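Long-range contact in hypothetical protein SA0798 (Staphylococcus aureus subsp. aureus N315, PDB 1XG8), which is of unknown function but belongs to the DUF1462 family, whose place in the thioredoxin clan matches its mixed four-stranded sheet flanked by helices: residues F79-T84 / G93-K98. Residues are numbered along the deposited sequence; the frame is centred on the assembly and turned at random.
Sequences FYPLIT and GYIQTK
Ile95 carries CG1 anti to its carbonyl carbon (chi1 -62°) and CD1 anti to CA (chi2 163°), which places CD1 against Pro81 and Ile83; Ile83 answers with CG1 likewise anti to its carbonyl carbon. The cis peptide before Pro81, directly ahead of strand 82-85, is consistent with the cis-proline loop of a thioredoxin-like fold; that strand pairs with strand 88-92 in a beta hairpin that leads to Gly93. CD1 of Ile95 lies 3.8 Å from CG of Pro81 and 3.9 Å from CG1 of Ile83, so a single methyl touches both the proline ring and the Ile83 side chain. Helix 28-42 covers the same apolar patch, with Ile31 touching Pro81 and Leu35 touching Ile83. The polar link is the hydrogen bond from Gly93 N to Pro81 O, 2.7 Å long, with an N-H...O angle of 156°. It extends the hairpin pairing past Ala91, which bonds to Ile83. Gly93 has a positive phi, which favours glycine, and its CA sits close against Phe79. Asp92 accepts a hydrogen bond from Phe79 N through OD2, while CB of Phe79 packs 3.7 Å from CA of Gly93.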
loop_
_atom_site.group_PDB
_atom_site.type_symbol
_atom_site.label_atom_id
_atom_site.label_comp_id
_atom_site.label_asym_id
_atom_site.label_seq_id
_atom_site.Cartn_x
_atom_site.Cartn_y
_atom_site.Cartn_z
ATOM N N PHE A 79 6.666 -2.716 8.899
ATOM C CA PHE A 79 6.618 -1.313 9.291
ATOM C C PHE A 79 5.451 -0.673 8.566
ATOM O O PHE A 79 4.766 -1.313 7.767
ATOM C CB PHE A 79 7.896 -0.575 8.867
ATOM C CG PHE A 79 9.169 -1.193 9.383
ATOM C CD1 PHE A 79 10.397 -0.831 8.833
ATOM C CD2 PHE A 79 9.151 -2.138 10.404
ATOM C CE1 PHE A 79 11.586 -1.400 9.291
ATOM C CE2 PHE A 79 10.333 -2.714 10.868
ATOM C CZ PHE A 79 11.550 -2.344 10.311
ATOM N N TYR A 80 5.219 0.602 8.848
ATOM C CA TYR A 80 4.165 1.333 8.166
ATOM C C TYR A 80 4.734 2.722 7.864
ATOM O O TYR A 80 5.632 3.200 8.560
ATOM C CB TYR A 80 2.898 1.401 9.027
ATOM C CG TYR A 80 3.046 2.236 10.270
ATOM C CD1 TYR A 80 2.928 3.628 10.220
ATOM C CD2 TYR A 80 3.327 1.639 11.495
ATOM C CE1 TYR A 80 3.086 4.401 11.357
ATOM C CE2 TYR A 80 3.489 2.405 12.640
ATOM C CZ TYR A 80 3.366 3.785 12.561
ATOM O OH TYR A 80 3.527 4.534 13.696
ATOM N N PRO A 81 4.227 3.385 6.814
ATOM C CA PRO A 81 3.165 2.902 5.921
ATOM C C PRO A 81 3.389 1.530 5.297
ATOM O O PRO A 81 4.507 1.169 4.955
ATOM C CB PRO A 81 3.089 3.994 4.854
ATOM C CG PRO A 81 4.505 4.510 4.803
ATOM C CD PRO A 81 4.835 4.616 6.277
ATOM N N LEU A 82 2.308 0.766 5.178
ATOM C CA LEU A 82 2.354 -0.541 4.539
ATOM C C LEU A 82 1.399 -0.433 3.356
ATOM O O LEU A 82 0.260 0.013 3.508
ATOM C CB LEU A 82 1.885 -1.651 5.485
ATOM C CG LEU A 82 1.689 -3.044 4.858
ATOM C CD1 LEU A 82 3.020 -3.666 4.483
ATOM C CD2 LEU A 82 0.971 -3.941 5.853
ATOM N N ILE A 83 1.876 -0.812 2.177
ATOM C CA ILE A 83 1.054 -0.760 0.983
ATOM C C ILE A 83 0.706 -2.164 0.521
ATOM O O ILE A 83 1.572 -3.038 0.482
ATOM C CB ILE A 83 1.790 -0.058 -0.192
ATOM C CG1 ILE A 83 2.187 1.364 0.205
ATOM C CG2 ILE A 83 0.892 -0.032 -1.421
ATOM C CD1 ILE A 83 2.649 2.238 -0.945
ATOM N N THR A 84 -0.566 -2.390 0.205
ATOM C CA THR A 84 -0.986 -3.687 -0.321
ATOM C C THR A 84 -1.922 -3.422 -1.485
ATOM O O THR A 84 -2.645 -2.427 -1.492
ATOM C CB THR A 84 -1.742 -4.579 0.710
ATOM O OG1 THR A 84 -2.957 -3.940 1.097
ATOM C CG2 THR A 84 -0.883 -4.857 1.933
ATOM N N GLY A 93 7.122 0.654 5.267
ATOM C CA GLY A 93 8.131 1.524 5.853
ATOM C C GLY A 93 8.792 2.451 4.859
ATOM O O GLY A 93 8.170 3.396 4.379
ATOM N N TYR A 94 10.065 2.208 4.576
ATOM C CA TYR A 94 10.776 3.008 3.598
ATOM C C TYR A 94 10.248 2.463 2.265
ATOM O O TYR A 94 10.333 1.262 2.000
ATOM C CB TYR A 94 12.287 2.789 3.742
ATOM C CG TYR A 94 12.892 3.479 4.947
ATOM C CD1 TYR A 94 12.870 4.865 5.052
ATOM C CD2 TYR A 94 13.471 2.748 5.990
ATOM C CE1 TYR A 94 13.402 5.517 6.160
ATOM C CE2 TYR A 94 14.013 3.393 7.111
ATOM C CZ TYR A 94 13.971 4.783 7.185
ATOM O OH TYR A 94 14.487 5.459 8.276
ATOM N N ILE A 95 9.691 3.333 1.430
ATOM C CA ILE A 95 9.112 2.876 0.177
ATOM C C ILE A 95 9.656 3.576 -1.061
ATOM O O ILE A 95 9.690 4.801 -1.125
ATOM C CB ILE A 95 7.572 3.046 0.220
ATOM C CG1 ILE A 95 6.999 2.176 1.339
ATOM C CG2 ILE A 95 6.947 2.683 -1.121
ATOM C CD1 ILE A 95 5.607 2.549 1.734
ATOM N N GLN A 96 10.086 2.781 -2.037
ATOM C CA GLN A 96 10.607 3.313 -3.288
ATOM C C GLN A 96 9.558 3.210 -4.375
ATOM O O GLN A 96 8.772 2.264 -4.413
ATOM C CB GLN A 96 11.851 2.553 -3.741
ATOM C CG GLN A 96 13.131 2.943 -3.031
ATOM C CD GLN A 96 14.343 2.257 -3.633
ATOM O OE1 GLN A 96 14.525 2.261 -4.847
ATOM N NE2 GLN A 96 15.179 1.669 -2.787
ATOM N N THR A 97 9.566 4.195 -5.261
ATOM C CA THR A 97 8.643 4.273 -6.377
ATOM C C THR A 97 8.737 3.034 -7.265
ATOM O O THR A 97 7.725 2.545 -7.755
ATOM C CB THR A 97 8.958 5.502 -7.221
ATOM O OG1 THR A 97 9.234 6.605 -6.354
ATOM C CG2 THR A 97 7.784 5.849 -8.107
ATOM N N LYS A 98 9.957 2.546 -7.476
ATOM C CA LYS A 98 10.189 1.366 -8.302
ATOM C C LYS A 98 9.506 0.130 -7.737
ATOM O O LYS A 98 9.063 -0.729 -8.497
ATOM C CB LYS A 98 11.684 1.097 -8.446
ATOM C CG LYS A 98 12.399 2.100 -9.334
ATOM C CD LYS A 98 11.853 2.078 -10.763
ATOM C CE LYS A 98 12.448 3.204 -11.605
ATOM N NZ LYS A 98 13.931 3.141 -11.648
#